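Local coordinates for protein prophenoloxidase b (Marsupenaeus japonicus, PDB 3WKY) that probably serves as the hemolymph precursor of a type 3 copper phenoloxidase, which hydroxylates monophenols and oxidises o-diphenols at a dicopper-oxygen centre, at residues D216-L221 / I626-M632; F198-H203 / L221-H226; F279-I283 / V294-E298. One frame throughout, in Å; residues are numbered along the deposited sequence.

All three contacts involve the copper-containing domain, but they differ in depth and chemistry. Interaction 2 is the core: two antiparallel helices near the centre of the chain, joined by aromatic rings, a methionine and one copper ion. Interaction 1 shares helix 218-239 and Leu-221 with it and touches it through Met-632 and Tyr-224. It is partly buried, mostly polar, and ties the start of that helix to a loop of the ig-like domain. Interaction 3 is buried too, but lies about 25 Å from interaction 2, centre to centre, and far from the centre of the chain. It is a small local contact at the start of helix 294-310, one aspartate bond beside an apolar patch, and its aspartate also bonds a neighbouring subunit.

Interaction 1: D216-L221 / I626-M632; sequences DRRGEL and IPDPWPM
The guanidinium of Arg-217 meets the loop 626-632 mainly through its edges. Asp-628 O and Trp-630 O lie at its rim, while Ile-626 CG2 sits over one face, 3.7 Å from Arg-217 NH1. Arg-217 NH1 donates to Asp-628 O at 2.8 Å, in the carbonyl plane. Arg-217 NH2 reaches Trp-630 O at 3.0 Å from above the carbonyl plane. On the NE side a salt bridge runs to Glu-220, with Arg-217 NE 2.8 Å from Glu-220 OE1. Bonds in its plane from both segments fix the rotation of the group. Glu-220 also takes the backbone of the loop: Met-632 N donates to Glu-220 OE2 at 2.8 Å, nearly straight at 165°. Asp-216 OD2 uses its anti lone pair for Ile-626 N, 2.7 Å away. A water joins Asp-216 OD2, Arg-217 NH1 and Ile-626 O. Met-632 is extended beyond CG, which carries its SD to within 3.6 Å of Leu-221 CD1. Arg-217 is the N-cap residue of helix 218-239, so a loop of the ig-like domain is fastened where a copper-domain helix starts. Tyr-333 makes a cation-pi contact with Arg-217, helix 334-343 packs beside Glu-220, and Arg-504 of strand 501-509 pairs with Asp-628.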
loop_
_atom_site.group_PDB
_atom_site.type_symbol
_atom_site.label_atom_id
_atom_site.label_comp_id
_atom_site.label_asym_id
_atom_site.label_seq_id
_atom_site.Cartn_x
_atom_site.Cartn_y
_atom_site.Cartn_z
ATOM N N ASP A 216 -39.879 4.831 -28.395
ATOM C CA ASP A 216 -39.930 6.240 -28.057
ATOM C C ASP A 216 -39.249 6.397 -26.700
ATOM O O ASP A 216 -39.650 5.733 -25.738
ATOM C CB ASP A 216 -41.404 6.689 -27.978
ATOM C CG ASP A 216 -41.565 8.177 -27.687
ATOM O OD1 ASP A 216 -40.840 8.999 -28.283
ATOM O OD2 ASP A 216 -42.449 8.534 -26.873
ATOM N N ARG A 217 -38.219 7.245 -26.629
ATOM C CA ARG A 217 -37.584 7.592 -25.349
ATOM C C ARG A 217 -37.055 6.361 -24.612
ATOM O O ARG A 217 -37.197 6.238 -23.387
ATOM C CB ARG A 217 -38.558 8.404 -24.478
ATOM C CG ARG A 217 -38.924 9.733 -25.146
ATOM C CD ARG A 217 -40.210 10.352 -24.594
ATOM N NE ARG A 217 -40.070 10.752 -23.198
ATOM C CZ ARG A 217 -41.033 11.323 -22.478
ATOM N NH1 ARG A 217 -42.233 11.571 -23.016
ATOM N NH2 ARG A 217 -40.801 11.640 -21.212
ATOM N N ARG A 218 -36.448 5.448 -25.370
ATOM C CA ARG A 218 -35.987 4.175 -24.806
ATOM C C ARG A 218 -34.828 4.380 -23.824
ATOM O O ARG A 218 -34.709 3.658 -22.831
ATOM C CB ARG A 218 -35.531 3.217 -25.914
ATOM C CG ARG A 218 -35.486 1.732 -25.481
ATOM C CD ARG A 218 -34.595 0.905 -26.409
ATOM N NE ARG A 218 -33.243 1.461 -26.369
ATOM C CZ ARG A 218 -32.376 1.230 -25.389
ATOM N NH1 ARG A 218 -32.681 0.392 -24.406
ATOM N NH2 ARG A 218 -31.192 1.822 -25.406
ATOM N N GLY A 219 -33.964 5.339 -24.129
ATOM C CA GLY A 219 -32.858 5.680 -23.243
ATOM C C GLY A 219 -33.360 6.244 -21.933
ATOM O O GLY A 219 -32.827 5.950 -20.859
ATOM N N GLU A 220 -34.408 7.065 -22.008
ATOM C CA GLU A 220 -35.005 7.586 -20.800
ATOM C C GLU A 220 -35.692 6.476 -20.002
ATOM O O GLU A 220 -35.657 6.468 -18.761
ATOM C CB GLU A 220 -35.997 8.714 -21.141
ATOM C CG GLU A 220 -36.698 9.268 -19.926
ATOM C CD GLU A 220 -37.627 10.397 -20.292
ATOM O OE1 GLU A 220 -37.786 10.635 -21.516
ATOM O OE2 GLU A 220 -38.172 11.055 -19.371
ATOM N N LEU A 221 -36.318 5.532 -20.703
ATOM C CA LEU A 221 -36.973 4.419 -20.027
ATOM C C LEU A 221 -35.943 3.518 -19.352
ATOM O O LEU A 221 -36.212 2.963 -18.286
ATOM C CB LEU A 221 -37.811 3.602 -21.016
ATOM C CG LEU A 221 -38.858 2.658 -20.418
ATOM C CD1 LEU A 221 -40.041 3.426 -19.804
ATOM C CD2 LEU A 221 -39.360 1.680 -21.483
ATOM N N ILE A 626 -44.592 7.332 -25.857
ATOM C CA ILE A 626 -44.956 7.713 -24.497
ATOM C C ILE A 626 -45.989 8.845 -24.621
ATOM O O ILE A 626 -45.711 9.882 -25.226
ATOM C CB ILE A 626 -43.719 8.207 -23.705
ATOM C CG1 ILE A 626 -42.531 7.248 -23.877
ATOM C CG2 ILE A 626 -44.058 8.413 -22.223
ATOM C CD1 ILE A 626 -42.531 6.084 -22.926
ATOM N N PRO A 627 -47.194 8.647 -24.069
ATOM C CA PRO A 627 -48.279 9.605 -24.337
ATOM C C PRO A 627 -47.982 10.982 -23.731
ATOM O O PRO A 627 -48.186 12.035 -24.343
ATOM C CB PRO A 627 -49.486 8.983 -23.616
ATOM C CG PRO A 627 -49.055 7.600 -23.184
ATOM C CD PRO A 627 -47.566 7.650 -23.054
ATOM N N ASP A 628 -47.475 10.928 -22.512
ATOM C CA ASP A 628 -47.209 12.065 -21.644
ATOM C C ASP A 628 -45.934 12.797 -22.079
ATOM O O ASP A 628 -44.873 12.181 -22.189
ATOM C CB ASP A 628 -47.054 11.475 -20.241
ATOM C CG ASP A 628 -46.819 12.506 -19.177
ATOM O OD1 ASP A 628 -46.976 13.709 -19.458
ATOM O OD2 ASP A 628 -46.482 12.086 -18.043
ATOM N N PRO A 629 -46.021 14.114 -22.337
ATOM C CA PRO A 629 -44.799 14.821 -22.739
ATOM C C PRO A 629 -43.847 15.117 -21.566
ATOM O O PRO A 629 -42.678 15.413 -21.825
ATOM C CB PRO A 629 -45.330 16.131 -23.321
ATOM C CG PRO A 629 -46.609 16.366 -22.577
ATOM C CD PRO A 629 -47.201 15.003 -22.338
ATOM N N TRP A 630 -44.320 15.028 -20.325
ATOM C CA TRP A 630 -43.477 15.345 -19.167
ATOM C C TRP A 630 -42.399 14.278 -18.992
ATOM O O TRP A 630 -42.597 13.124 -19.382
ATOM C CB TRP A 630 -44.326 15.481 -17.899
ATOM C CG TRP A 630 -45.240 16.686 -17.968
ATOM C CD1 TRP A 630 -46.588 16.676 -18.175
ATOM C CD2 TRP A 630 -44.857 18.068 -17.851
ATOM N NE1 TRP A 630 -47.075 17.970 -18.190
ATOM C CE2 TRP A 630 -46.035 18.843 -17.994
ATOM C CE3 TRP A 630 -43.639 18.726 -17.634
ATOM C CZ2 TRP A 630 -46.024 20.243 -17.939
ATOM C CZ3 TRP A 630 -43.627 20.116 -17.571
ATOM C CH2 TRP A 630 -44.821 20.862 -17.722
ATOM N N PRO A 631 -41.242 14.656 -18.425
ATOM C CA PRO A 631 -40.212 13.620 -18.238
ATOM C C PRO A 631 -40.726 12.504 -17.327
ATOM O O PRO A 631 -41.564 12.765 -16.457
ATOM C CB PRO A 631 -39.081 14.383 -17.538
ATOM C CG PRO A 631 -39.217 15.790 -18.038
ATOM C CD PRO A 631 -40.743 16.006 -18.094
ATOM N N MET A 632 -40.264 11.273 -17.527
ATOM C CA MET A 632 -40.691 10.177 -16.658
ATOM C C MET A 632 -40.277 10.454 -15.212
ATOM O O MET A 632 -39.111 10.791 -14.942
ATOM C CB MET A 632 -40.086 8.858 -17.135
ATOM C CG MET A 632 -40.529 8.489 -18.559
ATOM S SD MET A 632 -39.743 6.969 -19.113
ATOM C CE MET A 632 -39.734 7.249 -20.880
HETATM O O HOH W 1 -43.461 10.838 -25.608
HETATM O O HOH W 2 -37.056 11.278 -16.874
#

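Interaction 2: F198-H203 / L221-H226; sequences FHWHWH and LFYYMH. With CUO (Cu2-o2 cluster), chain J.
Three histidines hold CU1 of the copper-oxygen cluster across this contact. His-199 NE2 and His-226 NE2 each lie 2.2 Å from CU1, and His-203 NE2 lies 2.3 Å from it. Two ligands come from helix 193-205 and one from the nearly antiparallel helix 218-239. In type 3 copper proteins such a pair is half of the four-helix bundle around the two coppers. Second-shell bonds orient two of the rings. His-226 ND1 donates to Phe-222 O at 2.8 Å, and that oxygen also accepts from His-226 N, on the opposite face of its plane. His-199 ND1 bonds to Val-384 O. Behind the copper, Trp-202 fits as a knob among Leu-221, Phe-222, Met-225 and His-226. The edge of His-226 points at the face of the six-membered ring of Trp-202, an edge-to-face pair with planes at 81°. Met-225 bends at chi2 (-78°) and chi3, which lays CE over the five-membered ring of Trp-202 in a CH-pi contact, 3.5 Å from Trp-202 CG. Its CG meets Phe-198 CZ at 3.6 Å. Trp-202 NE1 is bonded to Phe-618 O. Between these two segments the polar link is the copper, set in a buried aromatic shell. With their ND1 atoms donating to backbone carbonyls, His-199 and His-226 present NE2 to the metal, and the carbonyls probably make both rings somewhat better electron donors.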
loop_
_atom_site.group_PDB
_atom_site.type_symbol
_atom_site.label_atom_id
_atom_site.label_comp_id
_atom_site.label_asym_id
_atom_site.label_seq_id
_atom_site.Cartn_x
_atom_site.Cartn_y
_atom_site.Cartn_z
ATOM N N PHE A 198 -38.905 -10.237 -14.861
ATOM C CA PHE A 198 -39.237 -8.876 -15.282
ATOM C C PHE A 198 -38.024 -8.220 -15.945
ATOM O O PHE A 198 -38.134 -7.552 -16.971
ATOM C CB PHE A 198 -39.718 -8.053 -14.087
ATOM C CG PHE A 198 -39.658 -6.566 -14.310
ATOM C CD1 PHE A 198 -40.542 -5.945 -15.186
ATOM C CD2 PHE A 198 -38.719 -5.789 -13.638
ATOM C CE1 PHE A 198 -40.491 -4.575 -15.396
ATOM C CE2 PHE A 198 -38.663 -4.410 -13.834
ATOM C CZ PHE A 198 -39.547 -3.803 -14.712
ATOM N N HIS A 199 -36.851 -8.420 -15.356
ATOM C CA HIS A 199 -35.648 -7.857 -15.930
ATOM C C HIS A 199 -35.376 -8.396 -17.351
ATOM O O HIS A 199 -35.021 -7.646 -18.262
ATOM C CB HIS A 199 -34.472 -8.145 -14.998
ATOM C CG HIS A 199 -33.286 -7.302 -15.272
ATOM N ND1 HIS A 199 -32.095 -7.817 -15.733
ATOM C CD2 HIS A 199 -33.101 -5.966 -15.160
ATOM C CE1 HIS A 199 -31.228 -6.839 -15.894
ATOM N NE2 HIS A 199 -31.812 -5.713 -15.534
ATOM N N TRP A 200 -35.538 -9.700 -17.535
ATOM C CA TRP A 200 -35.465 -10.314 -18.865
ATOM C C TRP A 200 -36.482 -9.665 -19.821
ATOM O O TRP A 200 -36.131 -9.227 -20.924
ATOM C CB TRP A 200 -35.710 -11.816 -18.702
ATOM C CG TRP A 200 -36.073 -12.661 -19.918
ATOM C CD1 TRP A 200 -37.330 -12.852 -20.447
ATOM C CD2 TRP A 200 -35.195 -13.531 -20.659
ATOM N NE1 TRP A 200 -37.272 -13.749 -21.496
ATOM C CE2 TRP A 200 -35.979 -14.186 -21.639
ATOM C CE3 TRP A 200 -33.823 -13.815 -20.592
ATOM C CZ2 TRP A 200 -35.431 -15.088 -22.557
ATOM C CZ3 TRP A 200 -33.273 -14.722 -21.514
ATOM C CH2 TRP A 200 -34.082 -15.346 -22.480
ATOM N N HIS A 201 -37.734 -9.595 -19.387
ATOM C CA HIS A 201 -38.768 -8.977 -20.215
ATOM C C HIS A 201 -38.458 -7.539 -20.579
ATOM O O HIS A 201 -38.647 -7.124 -21.735
ATOM C CB HIS A 201 -40.138 -9.087 -19.546
ATOM C CG HIS A 201 -40.778 -10.421 -19.754
ATOM N ND1 HIS A 201 -41.485 -10.730 -20.900
ATOM C CD2 HIS A 201 -40.810 -11.531 -18.979
ATOM C CE1 HIS A 201 -41.927 -11.974 -20.818
ATOM N NE2 HIS A 201 -41.531 -12.483 -19.665
ATOM N N TRP A 202 -37.979 -6.772 -19.604
ATOM C CA TRP A 202 -37.693 -5.373 -19.887
ATOM C C TRP A 202 -36.677 -5.254 -21.011
ATOM O O TRP A 202 -36.836 -4.457 -21.944
ATOM C CB TRP A 202 -37.230 -4.597 -18.636
ATOM C CG TRP A 202 -37.220 -3.124 -18.941
ATOM C CD1 TRP A 202 -38.246 -2.229 -18.734
ATOM C CD2 TRP A 202 -36.182 -2.398 -19.605
ATOM N NE1 TRP A 202 -37.885 -0.984 -19.206
ATOM C CE2 TRP A 202 -36.621 -1.067 -19.747
ATOM C CE3 TRP A 202 -34.910 -2.747 -20.090
ATOM C CZ2 TRP A 202 -35.835 -0.078 -20.355
ATOM C CZ3 TRP A 202 -34.131 -1.766 -20.692
ATOM C CH2 TRP A 202 -34.594 -0.449 -20.815
ATOM N N HIS A 203 -35.610 -6.040 -20.929
ATOM C CA HIS A 203 -34.556 -5.907 -21.910
ATOM C C HIS A 203 -34.896 -6.512 -23.258
ATOM O O HIS A 203 -34.270 -6.177 -24.256
ATOM C CB HIS A 203 -33.249 -6.477 -21.378
ATOM C CG HIS A 203 -32.565 -5.547 -20.436
ATOM N ND1 HIS A 203 -31.849 -4.454 -20.868
ATOM C CD2 HIS A 203 -32.514 -5.529 -19.084
ATOM C CE1 HIS A 203 -31.371 -3.807 -19.822
ATOM N NE2 HIS A 203 -31.766 -4.437 -18.733
ATOM N N LEU A 221 -36.318 5.532 -20.703
ATOM C CA LEU A 221 -36.973 4.419 -20.027
ATOM C C LEU A 221 -35.943 3.518 -19.352
ATOM O O LEU A 221 -36.212 2.963 -18.286
ATOM C CB LEU A 221 -37.811 3.602 -21.016
ATOM C CG LEU A 221 -38.858 2.658 -20.418
ATOM C CD1 LEU A 221 -40.041 3.426 -19.804
ATOM C CD2 LEU A 221 -39.360 1.680 -21.483
ATOM N N PHE A 222 -34.782 3.356 -19.992
ATOM C CA PHE A 222 -33.666 2.636 -19.364
ATOM C C PHE A 222 -33.346 3.274 -18.009
ATOM O O PHE A 222 -33.335 2.594 -16.976
ATOM C CB PHE A 222 -32.449 2.635 -20.276
ATOM C CG PHE A 222 -31.212 2.082 -19.623
ATOM C CD1 PHE A 222 -31.104 0.730 -19.369
ATOM C CD2 PHE A 222 -30.174 2.927 -19.249
ATOM C CE1 PHE A 222 -29.966 0.208 -18.751
ATOM C CE2 PHE A 222 -29.018 2.409 -18.638
ATOM C CZ PHE A 222 -28.923 1.059 -18.391
ATOM N N TYR A 223 -33.123 4.585 -18.008
ATOM C CA TYR A 223 -32.954 5.323 -16.760
ATOM C C TYR A 223 -34.094 5.070 -15.782
ATOM O O TYR A 223 -33.855 4.742 -14.621
ATOM C CB TYR A 223 -32.853 6.829 -17.034
ATOM C CG TYR A 223 -33.391 7.671 -15.908
ATOM C CD1 TYR A 223 -32.719 7.754 -14.688
ATOM C CD2 TYR A 223 -34.574 8.402 -16.060
ATOM C CE1 TYR A 223 -33.220 8.539 -13.638
ATOM C CE2 TYR A 223 -35.071 9.180 -15.024
ATOM C CZ TYR A 223 -34.391 9.250 -13.821
ATOM O OH TYR A 223 -34.884 10.030 -12.793
ATOM N N TYR A 224 -35.333 5.232 -16.247
ATOM C CA TYR A 224 -36.475 5.282 -15.347
ATOM C C TYR A 224 -36.761 3.946 -14.685
ATOM O O TYR A 224 -37.007 3.892 -13.485
ATOM C CB TYR A 224 -37.717 5.764 -16.100
ATOM C CG TYR A 224 -38.884 6.075 -15.191
ATOM C CD1 TYR A 224 -38.770 7.033 -14.186
ATOM C CD2 TYR A 224 -40.107 5.426 -15.350
ATOM C CE1 TYR A 224 -39.858 7.348 -13.354
ATOM C CE2 TYR A 224 -41.200 5.730 -14.516
ATOM C CZ TYR A 224 -41.064 6.688 -13.531
ATOM O OH TYR A 224 -42.140 6.988 -12.711
ATOM N N MET A 225 -36.736 2.862 -15.456
ATOM C CA MET A 225 -37.024 1.573 -14.862
ATOM C C MET A 225 -35.936 1.251 -13.838
ATOM O O MET A 225 -36.229 0.807 -12.726
ATOM C CB MET A 225 -37.132 0.471 -15.926
ATOM C CG MET A 225 -37.440 -0.919 -15.329
ATOM S SD MET A 225 -35.985 -1.753 -14.590
ATOM C CE MET A 225 -35.491 -2.820 -15.930
ATOM N N HIS A 226 -34.675 1.449 -14.215
ATOM C CA HIS A 226 -33.594 1.114 -13.294
ATOM C C HIS A 226 -33.539 2.002 -12.069
ATOM O O HIS A 226 -33.157 1.549 -10.986
ATOM C CB HIS A 226 -32.249 1.036 -14.024
ATOM C CG HIS A 226 -32.191 -0.096 -14.984
ATOM N ND1 HIS A 226 -32.645 0.003 -16.282
ATOM C CD2 HIS A 226 -31.789 -1.378 -14.815
ATOM C CE1 HIS A 226 -32.500 -1.165 -16.883
ATOM N NE2 HIS A 226 -31.997 -2.017 -16.010
HETATM CU CU1 CUO J . -31.129 -3.928 -16.604
HETATM CU CU2 CUO J . -27.620 -3.293 -16.099
HETATM O O1 CUO J . -29.260 -3.535 -17.189
HETATM O O2 CUO J . -29.121 -4.871 -16.214
#

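Interaction 3: F279-I283 / V294-E298; sequences FFQDI and VSQLE. With EDO (1,2-ethanediol), chain M.
Val-294 meets the loop 279-283 with most of its side chain. Its CB lies 3.6 Å from Asp-282 OD1. From there CG1 reaches the ring of Phe-280, 4.1 Å from CD2. The other branch, CG2, sits beside the backbone N and is the busier one. It is 3.5 Å from Phe-280 O and 3.8 Å from Phe-280 CD2, and it also touches Asp-282 OD1. Asp-282 OD1 accepts the backbone N of Val-294 at 2.8 Å, almost straight at 172°, on the anti side and somewhat out of the carboxylate plane. A water donates to the same oxygen and accepts from Ser-295 N, so a carboxylate and a water satisfy the first amides of helix 294-310. This is the start of that helix in the copper domain, and the negative charge of Asp-282 would suit its N-terminal end. Asp-282 OD2 bonds Ser-295 OG of a neighbouring subunit, and Ser-295 returns the same bond to Asp-282 there. Further along the helix, Leu-297 CD2 approaches the edge of the Phe-280 ring, 4.0 Å from CZ. Phe-280 has its CG anti to the backbone N (chi1 -174°), which turns the ring toward Val-294 and Leu-297. The ring also stacks with Phe-363 of helix 356-365, which both aliphatic side chains touch too.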
loop_
_atom_site.group_PDB
_atom_site.type_symbol
_atom_site.label_atom_id
_atom_site.label_comp_id
_atom_site.label_asym_id
_atom_site.label_seq_id
_atom_site.Cartn_x
_atom_site.Cartn_y
_atom_site.Cartn_z
ATOM N N PHE A 279 -11.133 -7.573 -7.791
ATOM C CA PHE A 279 -10.949 -6.343 -8.562
ATOM C C PHE A 279 -11.717 -6.355 -9.882
ATOM O O PHE A 279 -11.871 -7.395 -10.532
ATOM C CB PHE A 279 -9.462 -6.076 -8.853
ATOM C CG PHE A 279 -8.671 -5.642 -7.642
ATOM C CD1 PHE A 279 -8.564 -4.292 -7.315
ATOM C CD2 PHE A 279 -8.018 -6.580 -6.846
ATOM C CE1 PHE A 279 -7.824 -3.883 -6.209
ATOM C CE2 PHE A 279 -7.290 -6.180 -5.732
ATOM C CZ PHE A 279 -7.193 -4.831 -5.411
ATOM N N PHE A 280 -12.192 -5.167 -10.253
ATOM C CA PHE A 280 -12.759 -4.854 -11.562
ATOM C C PHE A 280 -11.547 -4.684 -12.484
ATOM O O PHE A 280 -10.769 -3.731 -12.338
ATOM C CB PHE A 280 -13.531 -3.539 -11.375
ATOM C CG PHE A 280 -14.335 -3.057 -12.574
ATOM C CD1 PHE A 280 -15.622 -3.535 -12.818
ATOM C CD2 PHE A 280 -13.846 -2.026 -13.381
ATOM C CE1 PHE A 280 -16.388 -3.024 -13.888
ATOM C CE2 PHE A 280 -14.591 -1.514 -14.442
ATOM C CZ PHE A 280 -15.876 -2.010 -14.695
ATOM N N GLN A 281 -11.362 -5.619 -13.419
ATOM C CA GLN A 281 -10.109 -5.678 -14.187
ATOM C C GLN A 281 -10.321 -5.671 -15.690
ATOM O O GLN A 281 -11.382 -6.073 -16.169
ATOM C CB GLN A 281 -9.335 -6.944 -13.829
ATOM C CG GLN A 281 -8.927 -7.038 -12.379
ATOM C CD GLN A 281 -8.769 -8.477 -11.940
ATOM O OE1 GLN A 281 -7.756 -9.110 -12.250
ATOM N NE2 GLN A 281 -9.790 -9.020 -11.250
ATOM N N ASP A 282 -9.292 -5.240 -16.420
ATOM C CA ASP A 282 -9.316 -5.254 -17.885
ATOM C C ASP A 282 -9.744 -6.628 -18.375
ATOM O O ASP A 282 -9.268 -7.648 -17.866
ATOM C CB ASP A 282 -7.912 -4.988 -18.463
ATOM C CG ASP A 282 -7.354 -3.615 -18.110
ATOM O OD1 ASP A 282 -8.107 -2.704 -17.717
ATOM O OD2 ASP A 282 -6.127 -3.432 -18.265
ATOM N N ILE A 283 -10.638 -6.672 -19.358
ATOM C CA ILE A 283 -11.049 -7.961 -19.894
ATOM C C ILE A 283 -10.266 -8.241 -21.141
ATOM O O ILE A 283 -10.462 -7.593 -22.165
ATOM C CB ILE A 283 -12.538 -8.001 -20.251
ATOM C CG1 ILE A 283 -13.376 -7.757 -19.007
ATOM C CG2 ILE A 283 -12.882 -9.351 -20.877
ATOM C CD1 ILE A 283 -13.141 -8.751 -17.889
ATOM N N VAL A 294 -10.250 -1.040 -18.225
ATOM C CA VAL A 294 -10.856 -0.199 -17.185
ATOM C C VAL A 294 -10.656 1.285 -17.501
ATOM O O VAL A 294 -11.593 2.087 -17.401
ATOM C CB VAL A 294 -10.289 -0.535 -15.769
ATOM C CG1 VAL A 294 -10.851 0.439 -14.708
ATOM C CG2 VAL A 294 -10.602 -1.985 -15.380
ATOM N N SER A 295 -9.455 1.663 -17.938
ATOM C CA SER A 295 -9.210 3.092 -18.165
ATOM C C SER A 295 -9.915 3.586 -19.426
ATOM O O SER A 295 -10.162 4.774 -19.579
ATOM C CB SER A 295 -7.719 3.391 -18.244
ATOM O OG SER A 295 -7.184 2.862 -19.440
ATOM N N GLN A 296 -10.244 2.658 -20.320
ATOM C CA GLN A 296 -11.075 2.957 -21.481
ATOM C C GLN A 296 -12.485 3.350 -21.022
ATOM O O GLN A 296 -13.004 4.418 -21.399
ATOM C CB GLN A 296 -11.115 1.724 -22.387
ATOM C CG GLN A 296 -11.928 1.876 -23.675
ATOM C CD GLN A 296 -12.019 0.550 -24.412
ATOM O OE1 GLN A 296 -12.108 -0.511 -23.783
ATOM N NE2 GLN A 296 -11.977 0.594 -25.746
ATOM N N LEU A 297 -13.094 2.512 -20.185
ATOM C CA LEU A 297 -14.405 2.842 -19.603
ATOM C C LEU A 297 -14.341 4.139 -18.797
ATOM O O LEU A 297 -15.287 4.936 -18.798
ATOM C CB LEU A 297 -14.932 1.705 -18.707
ATOM C CG LEU A 297 -15.716 0.574 -19.397
ATOM C CD1 LEU A 297 -14.826 -0.176 -20.397
ATOM C CD2 LEU A 297 -16.303 -0.398 -18.367
ATOM N N GLU A 298 -13.230 4.354 -18.102
ATOM C CA GLU A 298 -13.053 5.594 -17.343
ATOM C C GLU A 298 -13.016 6.818 -18.232
ATOM O O GLU A 298 -13.570 7.869 -17.885
ATOM C CB GLU A 298 -11.794 5.525 -16.476
ATOM C CG GLU A 298 -11.972 4.563 -15.318
ATOM C CD GLU A 298 -10.703 4.335 -14.538
ATOM O OE1 GLU A 298 -9.605 4.562 -15.099
ATOM O OE2 GLU A 298 -10.813 3.900 -13.368
HETATM C C1 EDO M . -8.596 -10.435 -6.828
HETATM O O1 EDO M . -9.156 -9.737 -7.947
HETATM C C2 EDO M . -9.328 -11.757 -6.601
HETATM O O2 EDO M . -9.156 -12.660 -7.706
HETATM O O HOH W 3 -7.085 -0.062 -17.722
#